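Local coordinates for protein putative agmatine deiminase (Streptococcus mutans, PDB 2EWO) that probably catalyses the hydrolysis of agmatine to N-carbamoylputrescine and ammonia, as a putative agmatine deiminase of the guanidino-group-modifying enzyme superfamily, at residues V173-M178 with V205-V210; D117-A122 with Y153-F158. All blocks are in the same frame, centred on the assembly; numbering follows the deposited sequence.

Contact 1 of 2, residues V173-M178 with V205-V210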
loop_
_atom_site.group_PDB
_atom_site.type_symbol
_atom_site.label_atom_id
_atom_site.label_comp_id
_atom_site.label_asym_id
_atom_site.label_seq_id
_atom_site.Cartn_x
_atom_site.Cartn_y
_atom_site.Cartn_z
ATOM N N VAL A 173 2.033 32.565 -25.190
ATOM C CA VAL A 173 1.301 31.671 -24.316
ATOM C C VAL A 173 0.161 32.428 -23.658
ATOM O O VAL A 173 0.211 33.653 -23.533
ATOM C CB VAL A 173 2.230 31.078 -23.237
ATOM C CG1 VAL A 173 2.821 32.189 -22.383
ATOM C CG2 VAL A 173 1.467 30.085 -22.390
ATOM N N LEU A 174 -0.874 31.699 -23.256
ATOM C CA LEU A 174 -2.037 32.297 -22.603
ATOM C C LEU A 174 -2.161 31.903 -21.132
ATOM O O LEU A 174 -2.684 30.831 -20.824
ATOM C CB LEU A 174 -3.319 31.882 -23.331
ATOM C CG LEU A 174 -3.661 32.627 -24.620
ATOM C CD1 LEU A 174 -4.902 32.016 -25.282
ATOM C CD2 LEU A 174 -3.893 34.088 -24.280
ATOM N N VAL A 175 -1.694 32.763 -20.227
ATOM C CA VAL A 175 -1.789 32.485 -18.789
ATOM C C VAL A 175 -2.900 33.323 -18.153
ATOM O O VAL A 175 -3.361 34.296 -18.742
ATOM C CB VAL A 175 -0.468 32.797 -18.038
ATOM C CG1 VAL A 175 0.678 31.995 -18.634
ATOM C CG2 VAL A 175 -0.182 34.292 -18.085
ATOM N N THR A 176 -3.316 32.943 -16.949
ATOM C CA THR A 176 -4.380 33.638 -16.226
ATOM C C THR A 176 -3.831 34.193 -14.896
ATOM O O THR A 176 -3.716 33.459 -13.923
ATOM C CB THR A 176 -5.570 32.649 -15.991
ATOM O OG1 THR A 176 -6.417 33.135 -14.947
ATOM C CG2 THR A 176 -5.052 31.254 -15.645
ATOM N N GLU A 177 -3.497 35.484 -14.848
ATOM C CA GLU A 177 -2.913 36.077 -13.634
ATOM C C GLU A 177 -3.624 35.810 -12.313
ATOM O O GLU A 177 -2.987 35.805 -11.262
ATOM C CB GLU A 177 -2.725 37.587 -13.813
ATOM C CG GLU A 177 -3.980 38.320 -14.232
ATOM C CD GLU A 177 -3.698 39.708 -14.794
ATOM O OE1 GLU A 177 -2.667 40.330 -14.411
ATOM O OE2 GLU A 177 -4.532 40.168 -15.619
HETATM N N MSE A 178 -4.934 35.592 -12.357
HETATM C CA MSE A 178 -5.678 35.314 -11.130
HETATM C C MSE A 178 -5.220 33.981 -10.505
HETATM O O MSE A 178 -5.598 33.642 -9.379
HETATM C CB MSE A 178 -7.185 35.267 -11.417
HETATM C CG MSE A 178 -8.048 35.093 -10.169
HETATM SE SE MSE A 178 -9.152 33.482 -10.206
HETATM C CE MSE A 178 -10.913 34.327 -10.142
ATOM N N VAL A 205 8.091 34.295 -26.596
ATOM C CA VAL A 205 8.602 35.657 -26.501
ATOM C C VAL A 205 7.547 36.656 -25.999
ATOM O O VAL A 205 7.854 37.831 -25.778
ATOM C CB VAL A 205 9.194 36.133 -27.865
ATOM C CG1 VAL A 205 10.564 35.494 -28.095
ATOM C CG2 VAL A 205 8.259 35.761 -29.009
ATOM N N LYS A 206 6.314 36.190 -25.809
ATOM C CA LYS A 206 5.247 37.059 -25.312
ATOM C C LYS A 206 4.194 36.326 -24.493
ATOM O O LYS A 206 3.720 35.262 -24.888
ATOM C CB LYS A 206 4.546 37.778 -26.462
ATOM C CG LYS A 206 3.448 38.721 -25.986
ATOM C CD LYS A 206 2.805 39.458 -27.140
ATOM C CE LYS A 206 1.840 40.526 -26.643
ATOM N NZ LYS A 206 1.240 41.268 -27.784
ATOM N N VAL A 207 3.752 36.970 -23.361
ATOM C CA VAL A 207 2.765 36.305 -22.497
ATOM C C VAL A 207 1.523 37.196 -22.339
ATOM O O VAL A 207 1.605 38.322 -21.827
ATOM C CB VAL A 207 3.383 36.036 -21.119
ATOM C CG1 VAL A 207 4.075 37.263 -20.520
ATOM C CG2 VAL A 207 2.354 35.592 -20.077
ATOM N N LEU A 208 0.399 36.654 -22.799
ATOM C CA LEU A 208 -0.922 37.326 -22.737
ATOM C C LEU A 208 -1.581 37.027 -21.389
ATOM O O LEU A 208 -1.815 35.866 -21.034
ATOM C CB LEU A 208 -1.831 36.798 -23.849
ATOM C CG LEU A 208 -1.626 37.511 -25.186
ATOM C CD1 LEU A 208 -0.165 37.530 -25.636
ATOM C CD2 LEU A 208 -2.406 36.860 -26.331
ATOM N N TRP A 209 -1.888 38.080 -20.657
ATOM C CA TRP A 209 -2.434 37.933 -19.299
ATOM C C TRP A 209 -3.934 38.217 -19.202
ATOM O O TRP A 209 -4.352 39.368 -18.963
ATOM C CB TRP A 209 -1.736 38.898 -18.340
ATOM C CG TRP A 209 -0.263 38.551 -18.121
ATOM C CD1 TRP A 209 0.777 38.960 -18.857
ATOM C CD2 TRP A 209 0.235 37.724 -17.081
ATOM N NE1 TRP A 209 1.954 38.394 -18.272
ATOM C CE2 TRP A 209 1.614 37.676 -17.229
ATOM C CE3 TRP A 209 -0.363 37.021 -16.029
ATOM C CZ2 TRP A 209 2.453 36.963 -16.365
ATOM C CZ3 TRP A 209 0.489 36.300 -15.166
ATOM C CH2 TRP A 209 1.832 36.274 -15.327
ATOM N N VAL A 210 -4.711 37.147 -19.383
ATOM C CA VAL A 210 -6.155 37.221 -19.175
ATOM C C VAL A 210 -6.311 37.479 -17.740
ATOM O O VAL A 210 -5.415 37.191 -16.935
ATOM C CB VAL A 210 -6.887 35.951 -19.534
ATOM C CG1 VAL A 210 -8.343 35.966 -19.040
ATOM C CG2 VAL A 210 -6.960 35.731 -21.038
#
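Val173 and Val175 lend both their N-H and C=O groups to the strand 206-210, making a parallel ladder of four backbone hydrogen bonds. Val173 N donates to Lys206 O (3.2 Å) and Val173 O accepts from Leu208 N (3.1 Å). Two residues on, Val175 N reaches Leu208 O and Val175 O receives Val210 N. A fifth, weak bond from Glu177 N to Val210 O, 3.3 Å long, carries the pairing into the first turn of helix 177-180.

The strands twist by 33° against each other, and their side chains divide between two faces. On one, Val175 CG2 and Val207 CG2 share one face of the Trp209 indole and touch each other (3.5 Å). Val175 CG2 lies 3.5 Å from the centroid of the six-membered ring of Trp209, only 15° off the normal, a CH-pi contact, while Val207 CG2 sits above the same plane by NE1 and CE2. A chi1 of -58° sets Val175 CG1 anti to the carbonyl carbon, which leaves CG2 facing the indole. Glu177 CB approaches the benzo end obliquely, 3.3 Å from Trp209 CE3. Val173 and Val207 lie side by side, pointing the same way. On the other face Leu174 CD2 rests on Leu208 CB at 3.4 Å, in a row with Thr176 and Val210.

Trp209 NE1 is bonded to Glu195, and Lys191 adds a cation-pi contact to the ring. Both belong to helix 191-202, which lies in the link between the two parallel strands, a beta-alpha-beta crossover, and packs Leu198 and Leu202 on the valine side. On the leucine side, helix 248-259 sets Phe257 and Leu258 against Val210. Strand 165-168 runs antiparallel along the other edge of strand 172-176.

Contact 2 of 2, residues D117-A122 with Y153-F158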
loop_
_atom_site.group_PDB
_atom_site.type_symbol
_atom_site.label_atom_id
_atom_site.label_comp_id
_atom_site.label_asym_id
_atom_site.label_seq_id
_atom_site.Cartn_x
_atom_site.Cartn_y
_atom_site.Cartn_z
ATOM N N ASP A 117 9.389 19.530 -16.483
ATOM C CA ASP A 117 8.651 19.067 -15.316
ATOM C C ASP A 117 8.564 20.203 -14.303
ATOM O O ASP A 117 9.582 20.673 -13.795
ATOM C CB ASP A 117 9.349 17.837 -14.717
ATOM C CG ASP A 117 8.686 17.345 -13.443
ATOM O OD1 ASP A 117 7.504 17.678 -13.200
ATOM O OD2 ASP A 117 9.352 16.605 -12.689
ATOM N N TRP A 118 7.340 20.655 -14.034
ATOM C CA TRP A 118 7.104 21.743 -13.087
ATOM C C TRP A 118 6.911 21.171 -11.687
ATOM O O TRP A 118 6.871 19.952 -11.490
ATOM C CB TRP A 118 5.846 22.551 -13.470
ATOM C CG TRP A 118 5.693 22.891 -14.953
ATOM C CD1 TRP A 118 4.955 22.206 -15.883
ATOM C CD2 TRP A 118 6.328 23.963 -15.666
ATOM N NE1 TRP A 118 5.097 22.781 -17.122
ATOM C CE2 TRP A 118 5.934 23.859 -17.017
ATOM C CE3 TRP A 118 7.195 25.004 -15.293
ATOM C CZ2 TRP A 118 6.379 24.751 -17.995
ATOM C CZ3 TRP A 118 7.635 25.890 -16.271
ATOM C CH2 TRP A 118 7.226 25.755 -17.602
ATOM N N GLU A 119 6.790 22.061 -10.713
ATOM C CA GLU A 119 6.571 21.640 -9.341
ATOM C C GLU A 119 5.072 21.619 -9.146
ATOM O O GLU A 119 4.386 22.548 -9.554
ATOM C CB GLU A 119 7.177 22.642 -8.378
ATOM C CG GLU A 119 8.575 23.013 -8.724
ATOM C CD GLU A 119 9.500 22.780 -7.572
ATOM O OE1 GLU A 119 9.179 23.271 -6.469
ATOM O OE2 GLU A 119 10.541 22.113 -7.764
ATOM N N PHE A 120 4.563 20.571 -8.517
ATOM C CA PHE A 120 3.125 20.442 -8.288
ATOM C C PHE A 120 2.815 20.464 -6.797
ATOM O O PHE A 120 3.408 19.708 -6.038
ATOM C CB PHE A 120 2.635 19.122 -8.887
ATOM C CG PHE A 120 1.175 18.855 -8.672
ATOM C CD1 PHE A 120 0.214 19.615 -9.330
ATOM C CD2 PHE A 120 0.763 17.824 -7.829
ATOM C CE1 PHE A 120 -1.134 19.354 -9.159
ATOM C CE2 PHE A 120 -0.584 17.549 -7.648
ATOM C CZ PHE A 120 -1.537 18.317 -8.315
ATOM N N ASN A 121 1.886 21.309 -6.365
ATOM C CA ASN A 121 1.562 21.350 -4.945
ATOM C C ASN A 121 0.065 21.225 -4.690
ATOM O O ASN A 121 -0.447 21.725 -3.693
ATOM C CB ASN A 121 2.097 22.637 -4.322
ATOM C CG ASN A 121 1.537 23.868 -4.985
ATOM O OD1 ASN A 121 1.742 24.987 -4.516
ATOM N ND2 ASN A 121 0.825 23.669 -6.094
ATOM N N ALA A 122 -0.623 20.542 -5.599
ATOM C CA ALA A 122 -2.066 20.324 -5.506
ATOM C C ALA A 122 -2.876 21.616 -5.630
ATOM O O ALA A 122 -3.858 21.826 -4.906
ATOM C CB ALA A 122 -2.413 19.605 -4.200
ATOM N N TYR A 153 13.466 18.934 -18.010
ATOM C CA TYR A 153 13.983 20.113 -17.338
ATOM C C TYR A 153 13.161 20.252 -16.073
ATOM O O TYR A 153 11.939 20.120 -16.126
ATOM C CB TYR A 153 13.772 21.369 -18.185
ATOM C CG TYR A 153 14.475 21.369 -19.522
ATOM C CD1 TYR A 153 13.933 20.706 -20.628
ATOM C CD2 TYR A 153 15.700 22.006 -19.674
ATOM C CE1 TYR A 153 14.603 20.669 -21.852
ATOM C CE2 TYR A 153 16.375 21.978 -20.881
ATOM C CZ TYR A 153 15.827 21.301 -21.963
ATOM O OH TYR A 153 16.563 21.202 -23.115
ATOM N N LYS A 154 13.819 20.517 -14.944
ATOM C CA LYS A 154 13.121 20.686 -13.663
ATOM C C LYS A 154 13.138 22.135 -13.176
ATOM O O LYS A 154 14.189 22.685 -12.833
ATOM C CB LYS A 154 13.737 19.793 -12.585
ATOM C CG LYS A 154 13.008 19.840 -11.250
ATOM C CD LYS A 154 11.588 19.311 -11.389
ATOM C CE LYS A 154 10.859 19.276 -10.044
ATOM N NZ LYS A 154 9.458 18.786 -10.178
ATOM N N THR A 155 11.956 22.742 -13.151
ATOM C CA THR A 155 11.799 24.119 -12.702
ATOM C C THR A 155 11.756 24.125 -11.172
ATOM O O THR A 155 10.683 24.141 -10.572
ATOM C CB THR A 155 10.492 24.731 -13.263
ATOM O OG1 THR A 155 9.375 23.901 -12.915
ATOM C CG2 THR A 155 10.577 24.852 -14.773
ATOM N N LYS A 156 12.927 24.111 -10.543
ATOM C CA LYS A 156 12.984 24.081 -9.091
ATOM C C LYS A 156 12.360 25.311 -8.453
ATOM O O LYS A 156 12.637 26.452 -8.840
ATOM C CB LYS A 156 14.430 23.904 -8.603
ATOM C CG LYS A 156 14.546 23.636 -7.093
ATOM C CD LYS A 156 15.926 23.110 -6.665
ATOM C CE LYS A 156 15.941 22.748 -5.168
ATOM N NZ LYS A 156 17.208 22.113 -4.680
ATOM N N ASP A 157 11.500 25.043 -7.472
ATOM C CA ASP A 157 10.779 26.055 -6.705
ATOM C C ASP A 157 9.728 26.827 -7.492
ATOM O O ASP A 157 9.123 27.768 -6.976
ATOM C CB ASP A 157 11.762 27.021 -6.043
ATOM C CG ASP A 157 12.615 26.337 -4.998
ATOM O OD1 ASP A 157 12.036 25.655 -4.131
ATOM O OD2 ASP A 157 13.855 26.478 -5.035
ATOM N N PHE A 158 9.506 26.417 -8.737
ATOM C CA PHE A 158 8.507 27.053 -9.586
ATOM C C PHE A 158 7.323 26.102 -9.753
ATOM O O PHE A 158 7.388 25.162 -10.542
ATOM C CB PHE A 158 9.086 27.369 -10.963
ATOM C CG PHE A 158 8.169 28.181 -11.817
ATOM C CD1 PHE A 158 7.111 27.583 -12.484
ATOM C CD2 PHE A 158 8.322 29.552 -11.904
ATOM C CE1 PHE A 158 6.212 28.344 -13.224
ATOM C CE2 PHE A 158 7.432 30.321 -12.639
ATOM C CZ PHE A 158 6.375 29.715 -13.300
#
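Asp117 and Lys154 meet where two parallel inner strands, 113-119 and 152-155, near their C-terminal ends in a mixed sheet. Asp117 N donates to Tyr153 O (2.6 Å) and Asp117 O accepts from Thr155 N (3.2 Å). Lys154 folds back: a chi2 of 63° bends the chain at CD, and NZ ends 3.3 Å from Asp117 OD2 in a weak salt bridge. NZ also donates to Trp118 O at 3.1 Å, from above the carbonyl plane. The stronger salt bridge of OD2 is to Arg4 of strand 4-5, beyond strand 152-155.

Helix 137-146 joins the strands in a beta-alpha-beta crossover and touches Asp117 through Ala141. Beyond Thr155 the second chain leaves the sheet through a type II turn to Phe158, whose O accepts Glu119 N, adding one backbone bond beyond the corner. Glu119 CG lies by Thr155 O and Phe158 O (3.0 and 3.1 Å), and its carboxylate reaches the turn beside Lys156 CA and Asp157 N. Trp118 and Phe158 run side by side, rings inclined at 48°, with Trp118 CE3 3.8 Å from Phe158 CD1. Thr155 CG2 touches CE3 and CZ3 of the indole, which continues onto Leu202 of helix 191-202.

How the contacts relate
Both contacts pair parallel strands of a beta-alpha-beta crossover, but in different sheets; the centres of the two contacts are about 18 Å apart, and their nearest atoms, about 8 Å apart, do not touch. Contact 1 is the more buried, with a regular four-bond ladder and largely apolar faces. Contact 2 is partly buried: it has a salt bridge and a lysine bond to a backbone carbonyl, and its second chain turns a partly exposed corner. Helix 191-202 links them: its Leu202 meets Val173 in contact 1 and Trp118 in contact 2. The separate small sheets fit the alpha/beta propeller expected of this superfamily.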